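Local coordinates for protein cadherin-related family member 2 (Homo sapiens, PDB 5CZR) that forms calcium-dependent heterophilic complexes with CDHR5 on adjacent microvilli and thereby controls how microvilli pack at the apical surface of epithelial cells, at residues S122-V127 / G164-N169; L183-C188 / L204-S209. All coordinates share one frame; numbering follows the deposited sequence.

Both interactions belong to the second cadherin repeat of the chain and lie in opposing sheets of its beta sandwich. Interaction 1 joins neighbouring strands of one sheet, interaction 2 neighbouring strands of the other, and the two meet in the core: I166 CD1 sits 3.6 Å from L208 CD2 and 3.9 Å from L185 CD1, while F125 CB and V127 CG1 pack against L208 and L185. Each contact thus has an inner, apolar face, to which interaction 1 adds an aromatic ring, and an outer one nearer solvent. They differ in regularity. Interaction 1 is interrupted by a beta bulge and its outer face carries valines and serines; interaction 2 keeps an unbroken register and sets a glutamate against a phenylalanine outside.

Interaction 1: S122-V127 / G164-N169; sequences SVVFSV and GSIVLN
F125 reaches I166 through its CB, 4.4 Å from I166 CD1, while the ring turns off from the partner strand and takes V127 CG1 at its edge, in plane. F125 and V124 both lie opposite I166: a classic beta bulge between the B and E strands of the cadherin repeat. V124 N donates to I166 O (2.8 Å, nearly straight at 175°), and I166 N turns to F125 O instead of to V124. Beyond the bulge, L168 N bonds S122 O at one end and V127 N bonds G164 O at the other, the latter from above the carbonyl plane (41° out of it). V124 CG2, placed between its own backbone N and carbonyl carbon, meets I166 CG2 at 3.7 Å, and CG1 lies 4.1 Å from L168 CB. An alanine at V124 would probably open a gap beside I166 CG2 and L168 CB, since both methyls that fill it would be gone. On the face away from F125 and I166, which also carries S126 and S165, V123 CG2 touches V167 CG1. At G164 a side chain would run into V127 O. The polar part of the contact is four nearly linear backbone bonds; side chain meets side chain through apolar packing.

Interaction 2: L183-C188 / L204-S209; sequences LELKAC and LPVFLS
L183, E184 and L185 pair with L208, F207 and V206 in the antiparallel F-G pair of a Greek-key cadherin repeat, here the second of the protein. The register is regular. L183 and L208 exchange both backbone bonds, as do L185 and V206, the shortest being L185 N to V206 O at 2.7 Å; E184 and F207 between them form a non-hydrogen-bonded pair.

The two faces differ sharply. Inward, L183, L185 and L208 are buried, and between the two strands the packing is aliphatic. L183 and L208 run alongside each other and touch through CD2 of each at 4.1 Å. L185 crosses V206 at a slant: L185 CB is 3.7 Å from V206 CG2, and L185 CD1 lies a looser 4.4 Å from L208 CB. Across the sandwich I166 of strand 165-168 packs on L183 as well as on the other two leucines.

The outer face is the solvent side, with F207 and P205 exposed and E184 partly so. E184 has CG anti to its backbone N (chi1 -175°) and an extended chain, which lays it alongside the F207 ring. The carboxylate is turned 55° from the ring plane, and OE1 stays 3.7 Å from F207 CE1. K146 of strand 140-148 packs against the E184 side chain from the other flank. Past L185, strand 183-188 runs on to C188, whose disulfide to C202 ties it covalently to the chain just before L204.

On this open side the nearest side-chain approach is E184 CG to F207 CE1 at 3.5 Å, oblique to the ring, while E184 OE2 ends 3.7 Å from P205 CB.

Interaction 1: S122-V127 / G164-N169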
ATOM      1  N   SER A 122      17.984  21.625  18.600  1.00 31.92           N
ATOM      2  CA  SER A 122      17.245  22.416  17.611  1.00 33.63           C
ATOM      3  C   SER A 122      16.667  21.566  16.467  1.00 33.78           C
ATOM      4  O   SER A 122      17.352  20.677  15.969  1.00 33.55           O
ATOM      5  CB  SER A 122      18.102  23.511  16.995  1.00 31.54           C
ATOM      6  OG  SER A 122      18.586  24.380  17.977  1.00 32.45           O
ATOM      7  N   VAL A 123      15.435  21.886  16.033  1.00 32.68           N
ATOM      8  CA  VAL A 123      14.924  21.367  14.777  1.00 33.53           C
ATOM      9  C   VAL A 123      15.655  22.021  13.604  1.00 32.00           C
ATOM     10  O   VAL A 123      15.702  23.236  13.507  1.00 30.38           O
ATOM     11  CB  VAL A 123      13.401  21.588  14.637  1.00 36.43           C
ATOM     12  CG1 VAL A 123      12.899  21.157  13.253  1.00 36.16           C
ATOM     13  CG2 VAL A 123      12.658  20.779  15.694  1.00 38.73           C
ATOM     14  N   VAL A 124      16.209  21.209  12.702  1.00 31.58           N
ATOM     15  CA  VAL A 124      16.989  21.745  11.577  1.00 31.41           C
ATOM     16  C   VAL A 124      16.243  21.663  10.249  1.00 32.08           C
ATOM     17  O   VAL A 124      16.482  22.445   9.354  1.00 31.71           O
ATOM     18  CB  VAL A 124      18.413  21.199  11.466  1.00 32.98           C
ATOM     19  CG1 VAL A 124      19.211  21.466  12.737  1.00 35.23           C
ATOM     20  CG2 VAL A 124      18.507  19.758  11.090  1.00 32.65           C
ATOM     21  N   PHE A 125      15.393  20.648  10.096  1.00 33.20           N
ATOM     22  CA  PHE A 125      14.654  20.430   8.871  1.00 34.61           C
ATOM     23  C   PHE A 125      13.498  19.517   9.195  1.00 34.78           C
ATOM     24  O   PHE A 125      13.535  18.789  10.186  1.00 38.12           O
ATOM     25  CB  PHE A 125      15.560  19.767   7.785  1.00 35.14           C
ATOM     26  CG  PHE A 125      15.133  20.059   6.386  1.00 34.85           C
ATOM     27  CD1 PHE A 125      15.344  21.307   5.838  1.00 36.04           C
ATOM     28  CD2 PHE A 125      14.492  19.086   5.613  1.00 36.32           C
ATOM     29  CE1 PHE A 125      14.965  21.584   4.529  1.00 36.56           C
ATOM     30  CE2 PHE A 125      14.098  19.364   4.317  1.00 36.67           C
ATOM     31  CZ  PHE A 125      14.343  20.612   3.770  1.00 36.30           C
ATOM     32  N   SER A 126      12.544  19.473   8.287  1.00 32.89           N
ATOM     33  CA  SER A 126      11.411  18.620   8.418  1.00 33.38           C
ATOM     34  C   SER A 126      11.084  17.927   7.078  1.00 31.84           C
ATOM     35  O   SER A 126      11.022  18.573   6.055  1.00 31.14           O
ATOM     36  CB  SER A 126      10.240  19.496   8.865  1.00 34.50           C
ATOM     37  OG  SER A 126       9.077  18.747   8.716  1.00 37.33           O
ATOM     38  N   VAL A 127      10.900  16.612   7.111  1.00 29.96           N
ATOM     39  CA  VAL A 127      10.487  15.865   5.947  1.00 29.20           C
ATOM     40  C   VAL A 127       9.169  15.167   6.205  1.00 29.28           C
ATOM     41  O   VAL A 127       8.778  14.964   7.347  1.00 30.53           O
ATOM     42  CB  VAL A 127      11.540  14.820   5.489  1.00 28.24           C
ATOM     43  CG1 VAL A 127      12.805  15.521   5.041  1.00 27.58           C
ATOM     44  CG2 VAL A 127      11.800  13.780   6.566  1.00 27.54           C
ATOM     45  N   GLY A 164       8.991  13.075  11.349  1.00 26.76           N
ATOM     46  CA  GLY A 164       9.822  13.562  10.242  1.00 28.74           C
ATOM     47  C   GLY A 164      10.711  14.793  10.510  1.00 29.79           C
ATOM     48  O   GLY A 164      11.407  15.249   9.603  1.00 28.62           O
ATOM     49  N   SER A 165      10.708  15.317  11.742  1.00 29.69           N
ATOM     50  CA  SER A 165      11.605  16.399  12.084  1.00 29.04           C
ATOM     51  C   SER A 165      12.991  15.858  12.343  1.00 28.72           C
ATOM     52  O   SER A 165      13.167  14.859  13.031  1.00 28.46           O
ATOM     53  CB  SER A 165      11.121  17.202  13.299  1.00 30.42           C
ATOM     54  OG  SER A 165       9.970  17.930  12.920  1.00 34.25           O
ATOM     55  N   ILE A 166      13.976  16.531  11.767  1.00 28.03           N
ATOM     56  CA  ILE A 166      15.344  16.207  12.010  1.00 28.95           C
ATOM     57  C   ILE A 166      15.857  17.206  13.044  1.00 28.21           C
ATOM     58  O   ILE A 166      15.754  18.408  12.862  1.00 26.10           O
ATOM     59  CB  ILE A 166      16.145  16.293  10.694  1.00 29.22           C
ATOM     60  CG1 ILE A 166      15.662  15.199   9.768  1.00 29.61           C
ATOM     61  CG2 ILE A 166      17.643  16.178  10.925  1.00 30.04           C
ATOM     62  CD1 ILE A 166      15.990  15.470   8.327  1.00 31.19           C
ATOM     63  N   VAL A 167      16.498  16.676  14.072  1.00 29.53           N
ATOM     64  CA  VAL A 167      17.061  17.486  15.149  1.00 30.08           C
ATOM     65  C   VAL A 167      18.587  17.409  15.215  1.00 32.21           C
ATOM     66  O   VAL A 167      19.212  16.364  14.929  1.00 32.29           O
ATOM     67  CB  VAL A 167      16.449  17.154  16.531  1.00 29.02           C
ATOM     68  CG1 VAL A 167      14.983  17.482  16.534  1.00 28.98           C
ATOM     69  CG2 VAL A 167      16.687  15.711  16.942  1.00 29.42           C
ATOM     70  N   LEU A 168      19.183  18.508  15.672  1.00 31.87           N
ATOM     71  CA  LEU A 168      20.604  18.530  15.947  1.00 32.03           C
ATOM     72  C   LEU A 168      20.866  17.775  17.243  1.00 32.87           C
ATOM     73  O   LEU A 168      20.269  18.058  18.285  1.00 34.48           O
ATOM     74  CB  LEU A 168      21.089  19.964  16.046  1.00 32.33           C
ATOM     75  CG  LEU A 168      22.587  20.117  16.257  1.00 33.51           C
ATOM     76  CD1 LEU A 168      23.333  19.586  15.041  1.00 33.66           C
ATOM     77  CD2 LEU A 168      22.949  21.576  16.541  1.00 33.25           C
ATOM     78  N   ASN A 169      21.765  16.803  17.185  1.00 33.23           N
ATOM     79  CA  ASN A 169      22.043  15.960  18.339  1.00 34.70           C
ATOM     80  C   ASN A 169      23.472  16.071  18.902  1.00 35.13           C
ATOM     81  O   ASN A 169      23.808  15.415  19.871  1.00 37.34           O
ATOM     82  CB  ASN A 169      21.746  14.541  17.921  1.00 35.46           C
ATOM     83  CG  ASN A 169      21.582  13.606  19.085  1.00 35.35           C
ATOM     84  OD1 ASN A 169      20.681  13.759  19.877  1.00 35.65           O
ATOM     85  ND2 ASN A 169      22.464  12.634  19.188  1.00 36.90           N
TER

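Interaction 2: L183-C188 / L204-S209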
ATOM      1  N   LEU A 183      22.802  14.176   4.369  1.00 32.99           N
ATOM      2  CA  LEU A 183      22.069  13.141   5.079  1.00 33.18           C
ATOM      3  C   LEU A 183      21.248  12.387   4.067  1.00 34.66           C
ATOM      4  O   LEU A 183      20.454  13.000   3.347  1.00 36.79           O
ATOM      5  CB  LEU A 183      21.095  13.709   6.133  1.00 32.64           C
ATOM      6  CG  LEU A 183      21.550  14.107   7.538  1.00 33.44           C
ATOM      7  CD1 LEU A 183      22.778  14.954   7.413  1.00 35.70           C
ATOM      8  CD2 LEU A 183      20.500  14.858   8.318  1.00 33.85           C
ATOM      9  N   GLU A 184      21.429  11.066   4.021  1.00 33.17           N
ATOM     10  CA  GLU A 184      20.613  10.231   3.204  1.00 32.69           C
ATOM     11  C   GLU A 184      19.481   9.743   4.084  1.00 31.15           C
ATOM     12  O   GLU A 184      19.719   9.197   5.147  1.00 28.90           O
ATOM     13  CB  GLU A 184      21.398   9.052   2.650  1.00 34.08           C
ATOM     14  CG  GLU A 184      20.577   8.213   1.683  1.00 34.32           C
ATOM     15  CD  GLU A 184      21.262   6.932   1.257  1.00 34.88           C
ATOM     16  OE1 GLU A 184      22.486   6.936   1.089  1.00 38.41           O
ATOM     17  OE2 GLU A 184      20.577   5.907   1.105  1.00 36.49           O
ATOM     18  N   LEU A 185      18.251   9.981   3.648  1.00 31.34           N
ATOM     19  CA  LEU A 185      17.077   9.604   4.425  1.00 32.16           C
ATOM     20  C   LEU A 185      16.291   8.539   3.685  1.00 32.74           C
ATOM     21  O   LEU A 185      16.233   8.514   2.437  1.00 33.52           O
ATOM     22  CB  LEU A 185      16.187  10.829   4.680  1.00 32.84           C
ATOM     23  CG  LEU A 185      16.888  12.088   5.193  1.00 34.47           C
ATOM     24  CD1 LEU A 185      15.974  13.288   5.126  1.00 34.07           C
ATOM     25  CD2 LEU A 185      17.424  11.888   6.606  1.00 35.46           C
ATOM     26  N   LYS A 186      15.626   7.708   4.462  1.00 33.88           N
ATOM     27  CA  LYS A 186      14.732   6.693   3.935  1.00 36.69           C
ATOM     28  C   LYS A 186      13.427   6.708   4.768  1.00 34.88           C
ATOM     29  O   LYS A 186      13.424   7.054   5.963  1.00 32.87           O
ATOM     30  CB  LYS A 186      15.411   5.345   4.051  1.00 39.52           C
ATOM     31  CG  LYS A 186      14.813   4.264   3.196  1.00 45.95           C
ATOM     32  CD  LYS A 186      15.496   2.866   3.270  1.00 49.64           C
ATOM     33  CE  LYS A 186      15.604   2.163   1.878  1.00 54.18           C
ATOM     34  NZ  LYS A 186      16.103   0.751   1.889  1.00 50.81           N
ATOM     35  N   ALA A 187      12.326   6.363   4.111  1.00 32.55           N
ATOM     36  CA  ALA A 187      11.068   6.116   4.769  1.00 31.61           C
ATOM     37  C   ALA A 187      10.560   4.729   4.392  1.00 29.67           C
ATOM     38  O   ALA A 187      10.505   4.407   3.213  1.00 30.30           O
ATOM     39  CB  ALA A 187      10.057   7.182   4.353  1.00 31.77           C
ATOM     40  N   CYS A 188      10.133   3.953   5.384  1.00 28.55           N
ATOM     41  CA  CYS A 188       9.601   2.606   5.157  1.00 28.98           C
ATOM     42  C   CYS A 188       8.256   2.451   5.865  1.00 27.40           C
ATOM     43  O   CYS A 188       7.998   3.143   6.864  1.00 27.04           O
ATOM     44  CB  CYS A 188      10.590   1.529   5.663  1.00 31.11           C
ATOM     45  SG  CYS A 188      12.249   1.572   4.923  1.00 32.85           S
ATOM     46  N   LEU A 204      12.315   5.419  -2.291  1.00 32.88           N
ATOM     47  CA  LEU A 204      13.581   5.849  -2.853  1.00 36.21           C
ATOM     48  C   LEU A 204      14.353   6.691  -1.814  1.00 37.39           C
ATOM     49  O   LEU A 204      13.751   7.338  -0.950  1.00 38.98           O
ATOM     50  CB  LEU A 204      13.318   6.715  -4.078  1.00 39.83           C
ATOM     51  CG  LEU A 204      12.627   6.037  -5.280  1.00 43.28           C
ATOM     52  CD1 LEU A 204      11.874   7.083  -6.119  1.00 45.92           C
ATOM     53  CD2 LEU A 204      13.643   5.256  -6.127  1.00 41.86           C
ATOM     54  N   PRO A 205      15.692   6.651  -1.856  1.00 40.11           N
ATOM     55  CA  PRO A 205      16.469   7.499  -0.957  1.00 38.10           C
ATOM     56  C   PRO A 205      16.333   8.986  -1.312  1.00 38.35           C
ATOM     57  O   PRO A 205      16.189   9.323  -2.487  1.00 36.17           O
ATOM     58  CB  PRO A 205      17.890   7.042  -1.185  1.00 40.88           C
ATOM     59  CG  PRO A 205      17.881   6.489  -2.595  1.00 42.44           C
ATOM     60  CD  PRO A 205      16.543   5.850  -2.757  1.00 40.68           C
ATOM     61  N   VAL A 206      16.345   9.850  -0.287  1.00 36.11           N
ATOM     62  CA  VAL A 206      16.415  11.293  -0.483  1.00 34.62           C
ATOM     63  C   VAL A 206      17.625  11.830   0.249  1.00 33.30           C
ATOM     64  O   VAL A 206      18.050  11.273   1.274  1.00 30.83           O
ATOM     65  CB  VAL A 206      15.126  12.056  -0.063  1.00 35.53           C
ATOM     66  CG1 VAL A 206      13.921  11.571  -0.896  1.00 37.19           C
ATOM     67  CG2 VAL A 206      14.839  11.892   1.405  1.00 34.11           C
ATOM     68  N   PHE A 207      18.149  12.926  -0.278  1.00 32.97           N
ATOM     69  CA  PHE A 207      19.374  13.531   0.215  1.00 35.06           C
ATOM     70  C   PHE A 207      19.133  14.965   0.682  1.00 36.78           C
ATOM     71  O   PHE A 207      18.695  15.818  -0.104  1.00 39.16           O
ATOM     72  CB  PHE A 207      20.429  13.500  -0.875  1.00 34.76           C
ATOM     73  CG  PHE A 207      20.776  12.112  -1.287  1.00 34.99           C
ATOM     74  CD1 PHE A 207      21.698  11.375  -0.558  1.00 35.10           C
ATOM     75  CD2 PHE A 207      20.102  11.492  -2.343  1.00 35.74           C
ATOM     76  CE1 PHE A 207      22.018  10.062  -0.928  1.00 35.61           C
ATOM     77  CE2 PHE A 207      20.398  10.172  -2.710  1.00 35.96           C
ATOM     78  CZ  PHE A 207      21.373   9.468  -2.008  1.00 35.72           C
ATOM     79  N   LEU A 208      19.442  15.215   1.950  1.00 34.32           N
ATOM     80  CA  LEU A 208      19.373  16.545   2.521  1.00 33.62           C
ATOM     81  C   LEU A 208      20.782  17.165   2.588  1.00 34.59           C
ATOM     82  O   LEU A 208      21.680  16.607   3.218  1.00 33.26           O
ATOM     83  CB  LEU A 208      18.739  16.469   3.903  1.00 33.66           C
ATOM     84  CG  LEU A 208      18.803  17.702   4.801  1.00 35.82           C
ATOM     85  CD1 LEU A 208      18.153  18.928   4.191  1.00 38.10           C
ATOM     86  CD2 LEU A 208      18.130  17.383   6.117  1.00 37.62           C
ATOM     87  N   SER A 209      20.961  18.306   1.932  1.00 34.35           N
ATOM     88  CA  SER A 209      22.212  19.046   1.991  1.00 36.61           C
ATOM     89  C   SER A 209      22.176  20.118   3.063  1.00 35.84           C
ATOM     90  O   SER A 209      21.289  20.968   3.070  1.00 35.59           O
ATOM     91  CB  SER A 209      22.493  19.686   0.658  1.00 38.87           C
ATOM     92  OG  SER A 209      22.577  18.658  -0.316  1.00 42.08           O
TER